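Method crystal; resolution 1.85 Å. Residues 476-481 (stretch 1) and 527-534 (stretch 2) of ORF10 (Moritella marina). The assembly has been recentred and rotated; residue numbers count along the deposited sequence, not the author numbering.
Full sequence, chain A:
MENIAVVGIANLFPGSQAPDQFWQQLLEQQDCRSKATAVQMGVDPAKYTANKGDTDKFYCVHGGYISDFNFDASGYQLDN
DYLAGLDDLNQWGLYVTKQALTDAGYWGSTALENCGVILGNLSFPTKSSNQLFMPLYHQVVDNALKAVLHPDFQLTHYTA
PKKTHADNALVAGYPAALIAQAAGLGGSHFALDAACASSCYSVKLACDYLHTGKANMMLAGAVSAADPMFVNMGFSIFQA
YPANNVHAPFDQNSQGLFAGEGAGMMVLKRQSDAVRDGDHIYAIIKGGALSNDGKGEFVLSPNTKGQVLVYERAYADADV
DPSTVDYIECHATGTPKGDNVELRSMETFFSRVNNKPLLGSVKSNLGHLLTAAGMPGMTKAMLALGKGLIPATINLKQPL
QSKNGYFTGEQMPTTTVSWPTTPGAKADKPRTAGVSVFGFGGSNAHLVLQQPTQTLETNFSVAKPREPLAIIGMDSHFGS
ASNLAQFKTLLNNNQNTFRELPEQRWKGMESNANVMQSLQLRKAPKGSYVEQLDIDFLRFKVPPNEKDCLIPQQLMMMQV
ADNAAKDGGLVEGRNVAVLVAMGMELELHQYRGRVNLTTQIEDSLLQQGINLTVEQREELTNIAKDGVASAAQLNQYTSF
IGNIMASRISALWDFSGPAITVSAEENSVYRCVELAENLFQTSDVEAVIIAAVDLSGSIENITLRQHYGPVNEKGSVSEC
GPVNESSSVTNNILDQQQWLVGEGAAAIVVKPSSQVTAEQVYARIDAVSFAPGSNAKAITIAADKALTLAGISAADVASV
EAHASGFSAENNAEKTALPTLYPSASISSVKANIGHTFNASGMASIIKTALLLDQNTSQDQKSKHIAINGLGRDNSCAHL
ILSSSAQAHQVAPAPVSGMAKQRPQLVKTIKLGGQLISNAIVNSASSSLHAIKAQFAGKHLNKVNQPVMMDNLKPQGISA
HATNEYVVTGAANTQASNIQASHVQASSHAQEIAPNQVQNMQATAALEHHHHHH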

# COMPACT_ATOMS: atom_id res chain seq x y z
N SER A 476 -13.86 10.92 13.56
CA SER A 476 -13.21 9.77 14.18
C SER A 476 -14.23 8.68 14.47
O SER A 476 -15.36 8.96 14.88
CB SER A 476 -12.51 10.19 15.47
OG SER A 476 -13.47 10.68 16.40
N HIS A 477 -13.80 7.44 14.32
CA HIS A 477 -14.61 6.27 14.69
C HIS A 477 -13.66 5.25 15.32
O HIS A 477 -13.01 4.48 14.61
CB HIS A 477 -15.33 5.74 13.47
CG HIS A 477 -16.32 4.66 13.77
ND1 HIS A 477 -17.34 4.32 12.91
CD2 HIS A 477 -16.45 3.84 14.84
CE1 HIS A 477 -18.05 3.34 13.43
NE2 HIS A 477 -17.53 3.02 14.60
N PHE A 478 -13.57 5.27 16.65
CA PHE A 478 -12.66 4.40 17.41
C PHE A 478 -13.50 3.57 18.36
O PHE A 478 -14.09 4.12 19.31
CB PHE A 478 -11.63 5.22 18.17
CG PHE A 478 -10.60 5.87 17.31
CD1 PHE A 478 -9.71 5.10 16.57
CD2 PHE A 478 -10.52 7.25 17.24
CE1 PHE A 478 -8.74 5.70 15.79
CE2 PHE A 478 -9.56 7.87 16.46
CZ PHE A 478 -8.67 7.07 15.72
N GLY A 479 -13.56 2.27 18.13
CA GLY A 479 -14.37 1.45 19.02
C GLY A 479 -15.81 1.92 18.95
O GLY A 479 -16.31 2.28 17.89
N SER A 480 -16.47 1.96 20.10
CA SER A 480 -17.86 2.44 20.10
C SER A 480 -17.96 3.96 20.11
O SER A 480 -19.09 4.48 20.11
CB SER A 480 -18.60 1.85 21.31
OG SER A 480 -17.93 2.24 22.49
N ALA A 481 -16.85 4.70 20.12
CA ALA A 481 -16.88 6.16 19.96
C ALA A 481 -16.96 6.44 18.47
O ALA A 481 -15.95 6.53 17.77
CB ALA A 481 -15.67 6.82 20.60
N GLY A 527 -10.92 -5.24 24.49
CA GLY A 527 -10.30 -4.14 23.75
C GLY A 527 -11.32 -3.24 23.08
O GLY A 527 -12.53 -3.42 23.20
N SER A 528 -10.80 -2.26 22.36
CA SER A 528 -11.69 -1.28 21.72
C SER A 528 -12.06 -1.76 20.32
O SER A 528 -11.57 -1.30 19.29
CB SER A 528 -11.03 0.10 21.72
OG SER A 528 -11.86 1.07 21.11
N TYR A 529 -12.95 -2.75 20.29
CA TYR A 529 -13.38 -3.33 19.03
C TYR A 529 -14.50 -2.50 18.43
O TYR A 529 -15.31 -1.89 19.15
CB TYR A 529 -13.90 -4.76 19.21
CG TYR A 529 -12.88 -5.74 19.73
CD1 TYR A 529 -11.94 -6.31 18.87
CD2 TYR A 529 -12.84 -6.10 21.08
CE1 TYR A 529 -11.01 -7.22 19.33
CE2 TYR A 529 -11.90 -7.01 21.55
CZ TYR A 529 -10.99 -7.58 20.66
OH TYR A 529 -10.06 -8.48 21.13
N VAL A 530 -14.57 -2.52 17.10
CA VAL A 530 -15.70 -1.98 16.36
C VAL A 530 -16.61 -3.15 16.00
O VAL A 530 -16.22 -4.04 15.24
CB VAL A 530 -15.24 -1.22 15.11
CG1 VAL A 530 -16.46 -0.81 14.26
CG2 VAL A 530 -14.43 0.01 15.49
N GLU A 531 -17.84 -3.17 16.54
CA GLU A 531 -18.72 -4.29 16.23
C GLU A 531 -19.36 -4.13 14.86
O GLU A 531 -19.51 -5.11 14.12
CB GLU A 531 -19.81 -4.45 17.32
CG GLU A 531 -20.92 -5.45 16.91
CD GLU A 531 -21.75 -5.96 18.10
OE1 GLU A 531 -21.73 -5.33 19.18
OE2 GLU A 531 -22.42 -7.01 17.93
N GLN A 532 -19.74 -2.91 14.49
CA GLN A 532 -20.49 -2.66 13.26
C GLN A 532 -20.42 -1.18 12.93
O GLN A 532 -20.10 -0.34 13.78
CB GLN A 532 -21.95 -3.12 13.41
CG GLN A 532 -22.68 -2.41 14.54
CD GLN A 532 -23.99 -3.11 14.90
OE1 GLN A 532 -24.05 -4.33 15.03
NE2 GLN A 532 -25.05 -2.33 15.03
N LEU A 533 -20.76 -0.85 11.69
CA LEU A 533 -20.95 0.53 11.28
C LEU A 533 -22.27 0.68 10.55
O LEU A 533 -22.74 -0.25 9.89
CB LEU A 533 -19.80 1.01 10.40
CG LEU A 533 -19.54 0.07 9.23
CD1 LEU A 533 -20.18 0.63 7.96
CD2 LEU A 533 -18.07 -0.14 9.01
N ASP A 534 -22.87 1.86 10.66
CA ASP A 534 -24.02 2.26 9.86
C ASP A 534 -23.56 3.21 8.76
O ASP A 534 -22.88 4.20 9.04
CB ASP A 534 -25.08 2.96 10.71
CG ASP A 534 -25.50 2.16 11.93
OD1 ASP A 534 -25.01 1.02 12.13
OD2 ASP A 534 -26.33 2.69 12.70
O HOH W 1 -15.47 -0.39 21.66

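Two chain segments need not be joined by direct hydrogen bonds to pack closely; shape, close carbon-to-oxygen approaches and a shared water can be enough. The contact between residues 476-481 and 527-534 of ORF10 from Moritella marina is a compact example. No hydrogen bond passes directly between the stretches, and together they bury 237 Å² of surface.

The centre of the contact is Gly 479, whose CA lies 4.5 Å from that of Val 530. The first stretch leaves its strand after Phe 478 and folds into a type II' turn ending at Ala 481. The turn is closed by a reciprocal pair of backbone hydrogen bonds, Phe 478 N to Ala 481 O and Ala 481 N to Phe 478 O, each 2.9 Å long. Gly 479 occupies the turn's first corner with phi 61° and psi -140°, a conformation that favours glycine in itself. The neighbouring stretch adds a second reason: a CB built in ideal geometry on Gly 479 would fall 2.1 Å from Ser 528 OG, a plain clash. With no side chain there, Gly 479 CA can approach Ser 528 OG to 3.3 Å. The t rotamer of Ser 528, with chi1 at 180°, places its hydroxyl beside the glycine, while its hydrogen-bonding needs are met elsewhere in the structure.

The same bare CA faces a carbonyl. Gly 479 CA stands 3.5 Å from Tyr 529 O in a CA-H...O contact, with an angle of 142° at the hydrogen. This oxygen also receives a hydrogen bond from water 1, whose oxygen is 2.9 Å from Tyr 529 O; the water in turn accepts a weak hydrogen bond from Ser 480 N at 3.0 Å. It thereby bridges a gap of 4.1 Å between Ser 480 N and Tyr 529 O, too wide for a direct bond. Tyr 529 thus contributes through its backbone, its CA-to-CB bond pointing away with chi1 in the m well. Ser 480, exposed and in the p rotamer, likewise keeps its side chain out of contact, with Ser 480 CB 5.4 Å from Tyr 529 O.

Val 530 supplies the apolar part. With chi1 at 173° (t), Val 530 CG2 comes within 3.6 Å of Gly 479 N and also reaches the imidazole, 4.4 Å from His 477 NE2, while Val 530 CG1 lies 4.0 Å from His 477 NE2. A branched apolar side chain suits this buried position, where it meets both the turn and the imidazole.

His 477 points its CA-to-CB bond toward the second stretch, and its t rotamer carries the imidazole out to the start of the following strand. There CE1 lies 4.2 Å from Leu 533 CB and 4.2 Å from Gln 532 O, the latter at the ring edge, near its plane. These are packing distances, and the flat ring fits the space without bonding across it. Strand alternation accounts for the next residue: Phe 478 directs its CA-to-CB bond away, and its m rotamer leaves the ring outside the contact.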